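Local coordinates for class I phosphodiesterase PDEB1 (Leishmania major, PDB 2R8Q), which belongs to the class I cyclic nucleotide phosphodiesterase family and has an all-helical catalytic domain that binds zinc and magnesium ions, at residues 253-258 / 316-321. Numbering follows the deposited sequence.
Sequences GDVSNV and KFFRDI. With ZN (zinc ion), chain C; IBM (3-isobutyl-1-methylxanthine), chain E.
Val255 meets two aromatic rings of helix 302-324, those of Phe317 and Phe318. Its CG2 does the touching. This methyl lies 3.9 Å from CE1 of Phe318 and 4.2 Å from CD2 of Phe317. With chi1 at -62°, CG2 is flanked by both the backbone N and the carbonyl carbon, and this is the methyl that faces the rings. The valine crosses Phe317 at about a right angle. The side chains of Val255 and Phe318 point in opposite directions as they pass each other.

The two rings leave neighbouring positions of the helix with different first torsions. In Phe317, CG is anti to the backbone N (chi1 -175°), and Ile321 CG2 packs over one ring face, offset toward the rim. In Phe318, CG is anti to the carbonyl carbon (chi1 -85°), and the ring reaches further across. Its CE1 comes 3.7 Å from Val255 O, which sits at the ring edge near the ring plane. Its CZ lies 4.0 Å from Ser256 CA. All four touching residues are buried, and no hydrogen bond joins the segments.

The polar bonds lie within segment 253-258. Ser256 OG donates to Gly253 O at 2.7 Å, tilted from the carbonyl plane, while the backbone bond from Ser256 N to the same oxygen is weak. One carbonyl thus receives both as the chain leaves helix 239-254.

Asp254 and Asn257, on either side of Val255 and Ser256, belong to two sites. Asp254 OD1 binds the zinc ion at 2.2 Å, together with His104, His140, Asp141 and two waters. Asn257 OD1 accepts a hydrogen bond from Tyr99 OH, and lies 3.7 Å from C10 of 3-isobutyl-1-methylxanthine. The contact therefore packs helix 302-324 behind a short turn that carries one residue of the metal site and one of the ligand pocket, in the all-helical HD-type phosphodiesterase fold.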
ATOM      1  N   GLY A 253      -8.013 -13.351  19.352  1.00 15.10           N
ATOM      2  CA  GLY A 253      -8.130 -14.438  18.400  1.00 15.40           C
ATOM      3  C   GLY A 253      -6.796 -14.732  17.738  1.00 15.49           C
ATOM      4  O   GLY A 253      -6.451 -15.883  17.482  1.00 15.39           O
ATOM      5  N   ASP A 254      -6.033 -13.679  17.470  1.00 14.94           N
ATOM      6  CA  ASP A 254      -4.739 -13.813  16.818  1.00 15.68           C
ATOM      7  C   ASP A 254      -3.726 -14.608  17.648  1.00 16.39           C
ATOM      8  O   ASP A 254      -2.902 -15.338  17.089  1.00 18.75           O
ATOM      9  CB  ASP A 254      -4.196 -12.419  16.490  1.00 16.00           C
ATOM     10  CG  ASP A 254      -3.343 -12.402  15.240  1.00 16.77           C
ATOM     11  OD1 ASP A 254      -3.431 -13.350  14.424  1.00 15.32           O
ATOM     12  OD2 ASP A 254      -2.589 -11.421  15.064  1.00 21.47           O
ATOM     13  N   VAL A 255      -3.787 -14.487  18.973  1.00 16.41           N
ATOM     14  CA  VAL A 255      -2.864 -15.227  19.838  1.00 16.54           C
ATOM     15  C   VAL A 255      -3.579 -16.320  20.632  1.00 17.32           C
ATOM     16  O   VAL A 255      -3.126 -16.725  21.704  1.00 19.82           O
ATOM     17  CB  VAL A 255      -2.126 -14.288  20.831  1.00 17.83           C
ATOM     18  CG1 VAL A 255      -1.290 -13.282  20.059  1.00 19.56           C
ATOM     19  CG2 VAL A 255      -3.120 -13.578  21.740  1.00 18.70           C
ATOM     20  N   SER A 256      -4.680 -16.814  20.075  1.00 16.11           N
ATOM     21  CA  SER A 256      -5.496 -17.841  20.724  1.00 15.78           C
ATOM     22  C   SER A 256      -4.987 -19.278  20.642  1.00 15.82           C
ATOM     23  O   SER A 256      -5.550 -20.161  21.287  1.00 17.64           O
ATOM     24  CB  SER A 256      -6.917 -17.806  20.157  1.00 16.21           C
ATOM     25  OG  SER A 256      -6.927 -18.150  18.780  1.00 15.67           O
ATOM     26  N   ASN A 257      -3.946 -19.522  19.853  1.00 16.20           N
ATOM     27  CA  ASN A 257      -3.427 -20.883  19.718  1.00 15.84           C
ATOM     28  C   ASN A 257      -3.163 -21.543  21.072  1.00 17.64           C
ATOM     29  O   ASN A 257      -3.464 -22.720  21.261  1.00 17.59           O
ATOM     30  CB  ASN A 257      -2.129 -20.894  18.905  1.00 16.74           C
ATOM     31  CG  ASN A 257      -2.342 -20.601  17.424  1.00 16.78           C
ATOM     32  OD1 ASN A 257      -1.378 -20.394  16.689  1.00 18.63           O
ATOM     33  ND2 ASN A 257      -3.596 -20.592  16.982  1.00 17.50           N
ATOM     34  N   VAL A 258      -2.608 -20.782  22.012  1.00 19.27           N
ATOM     35  CA  VAL A 258      -2.278 -21.318  23.330  1.00 21.13           C
ATOM     36  C   VAL A 258      -3.465 -21.603  24.240  1.00 22.06           C
ATOM     37  O   VAL A 258      -3.299 -22.194  25.308  1.00 22.78           O
ATOM     38  CB  VAL A 258      -1.307 -20.383  24.085  1.00 21.60           C
ATOM     39  CG1 VAL A 258       0.008 -20.285  23.329  1.00 23.49           C
ATOM     40  CG2 VAL A 258      -1.937 -19.011  24.264  1.00 23.45           C
ATOM     41  N   LYS A 316      -0.774 -13.648  30.359  1.00 27.14           N
ATOM     42  CA  LYS A 316      -1.221 -12.447  31.049  1.00 26.75           C
ATOM     43  C   LYS A 316      -2.305 -11.736  30.249  1.00 23.69           C
ATOM     44  O   LYS A 316      -3.262 -11.213  30.819  1.00 23.64           O
ATOM     45  CB  LYS A 316      -0.054 -11.482  31.280  1.00 30.24           C
ATOM     46  CG  LYS A 316      -0.487 -10.166  31.919  1.00 34.23           C
ATOM     47  CD  LYS A 316       0.666  -9.186  32.070  1.00 38.01           C
ATOM     48  CE  LYS A 316       0.178  -7.864  32.644  1.00 40.13           C
ATOM     49  NZ  LYS A 316       1.278  -6.866  32.774  1.00 43.14           N
ATOM     50  N   PHE A 317      -2.157 -11.720  28.929  1.00 22.40           N
ATOM     51  CA  PHE A 317      -3.135 -11.049  28.080  1.00 19.89           C
ATOM     52  C   PHE A 317      -4.539 -11.601  28.293  1.00 18.89           C
ATOM     53  O   PHE A 317      -5.478 -10.840  28.522  1.00 19.17           O
ATOM     54  CB  PHE A 317      -2.757 -11.173  26.599  1.00 19.84           C
ATOM     55  CG  PHE A 317      -3.658 -10.389  25.679  1.00 21.10           C
ATOM     56  CD1 PHE A 317      -3.704  -9.000  25.748  1.00 20.47           C
ATOM     57  CD2 PHE A 317      -4.469 -11.040  24.754  1.00 21.75           C
ATOM     58  CE1 PHE A 317      -4.544  -8.267  24.909  1.00 22.31           C
ATOM     59  CE2 PHE A 317      -5.313 -10.316  23.908  1.00 21.72           C
ATOM     60  CZ  PHE A 317      -5.349  -8.928  23.988  1.00 20.55           C
ATOM     61  N   PHE A 318      -4.696 -12.918  28.213  1.00 18.11           N
ATOM     62  CA  PHE A 318      -6.021 -13.497  28.409  1.00 17.94           C
ATOM     63  C   PHE A 318      -6.525 -13.328  29.838  1.00 19.08           C
ATOM     64  O   PHE A 318      -7.696 -13.026  30.057  1.00 19.21           O
ATOM     65  CB  PHE A 318      -6.041 -14.979  28.011  1.00 18.90           C
ATOM     66  CG  PHE A 318      -6.265 -15.202  26.539  1.00 17.33           C
ATOM     67  CD1 PHE A 318      -5.189 -15.297  25.660  1.00 18.98           C
ATOM     68  CD2 PHE A 318      -7.555 -15.266  26.026  1.00 15.60           C
ATOM     69  CE1 PHE A 318      -5.399 -15.448  24.286  1.00 17.79           C
ATOM     70  CE2 PHE A 318      -7.780 -15.416  24.656  1.00 15.90           C
ATOM     71  CZ  PHE A 318      -6.700 -15.507  23.784  1.00 17.38           C
ATOM     72  N   ARG A 319      -5.645 -13.518  30.815  1.00 21.99           N
ATOM     73  CA  ARG A 319      -6.044 -13.362  32.206  1.00 23.50           C
ATOM     74  C   ARG A 319      -6.555 -11.941  32.438  1.00 23.76           C
ATOM     75  O   ARG A 319      -7.570 -11.735  33.105  1.00 23.68           O
ATOM     76  CB  ARG A 319      -4.853 -13.661  33.122  1.00 26.81           C
ATOM     77  CG  ARG A 319      -4.401 -15.112  33.039  1.00 32.59           C
ATOM     78  CD  ARG A 319      -2.950 -15.282  33.451  1.00 36.57           C
ATOM     79  NE  ARG A 319      -2.470 -16.631  33.164  1.00 39.74           N
ATOM     80  CZ  ARG A 319      -1.187 -16.971  33.106  1.00 41.51           C
ATOM     81  NH1 ARG A 319      -0.248 -16.057  33.313  1.00 42.45           N
ATOM     82  NH2 ARG A 319      -0.842 -18.225  32.841  1.00 43.04           N
ATOM     83  N   ASP A 320      -5.859 -10.969  31.861  1.00 24.47           N
ATOM     84  CA  ASP A 320      -6.230  -9.566  32.005  1.00 24.82           C
ATOM     85  C   ASP A 320      -7.529  -9.179  31.310  1.00 24.66           C
ATOM     86  O   ASP A 320      -8.398  -8.556  31.918  1.00 24.20           O
ATOM     87  CB  ASP A 320      -5.098  -8.672  31.495  1.00 28.95           C
ATOM     88  CG  ASP A 320      -4.013  -8.460  32.529  1.00 31.84           C
ATOM     89  OD1 ASP A 320      -3.809  -9.356  33.374  1.00 34.83           O
ATOM     90  OD2 ASP A 320      -3.355  -7.401  32.488  1.00 35.35           O
ATOM     91  N   ILE A 321      -7.680  -9.543  30.040  1.00 22.39           N
ATOM     92  CA  ILE A 321      -8.897  -9.164  29.336  1.00 21.18           C
ATOM     93  C   ILE A 321     -10.130  -9.921  29.810  1.00 21.32           C
ATOM     94  O   ILE A 321     -11.228  -9.369  29.816  1.00 22.17           O
ATOM     95  CB  ILE A 321      -8.744  -9.319  27.802  1.00 19.69           C
ATOM     96  CG1 ILE A 321      -8.609 -10.794  27.420  1.00 19.71           C
ATOM     97  CG2 ILE A 321      -7.528  -8.528  27.330  1.00 19.81           C
ATOM     98  CD1 ILE A 321      -8.589 -11.021  25.912  1.00 21.64           C
TER
HETATM   99 ZN    ZN C   1      -2.788 -13.319  12.316  1.00 16.99          ZN
HETATM  100  N9  IBM E   3       4.936 -15.629  18.857  1.00 50.85           N
HETATM  101  C8  IBM E   3       5.972 -16.228  19.532  1.00 50.81           C
HETATM  102  N7  IBM E   3       5.720 -17.459  19.900  1.00 50.38           N
HETATM  103  C5  IBM E   3       4.432 -17.686  19.436  1.00 50.74           C
HETATM  104  C4  IBM E   3       3.937 -16.572  18.794  1.00 51.14           C
HETATM  105  N3  IBM E   3       2.723 -16.429  18.217  1.00 51.27           N
HETATM  106  C2  IBM E   3       1.919 -17.530  18.302  1.00 51.70           C
HETATM  107  N1  IBM E   3       2.339 -18.705  18.936  1.00 51.34           N
HETATM  108  C6  IBM E   3       3.589 -18.784  19.499  1.00 51.31           C
HETATM  109  O6  IBM E   3       3.959 -19.809  20.050  1.00 51.34           O
HETATM  110  O2  IBM E   3       0.797 -17.487  17.810  1.00 50.84           O
HETATM  111  C10 IBM E   3       1.445 -19.852  18.998  1.00 52.06           C
HETATM  112  C11 IBM E   3       2.313 -15.202  17.556  1.00 52.65           C
HETATM  113  C12 IBM E   3       3.187 -14.979  16.318  1.00 52.75           C
HETATM  114  C13 IBM E   3       2.565 -15.630  15.090  1.00 52.87           C
HETATM  115  C14 IBM E   3       3.423 -13.494  16.084  1.00 53.62           C
HETATM  116  O   HOH W   1      -1.860 -11.427  12.780  1.00 17.59           O
HETATM  117  O   HOH W   2      -0.754 -13.917  13.181  1.00 18.68           O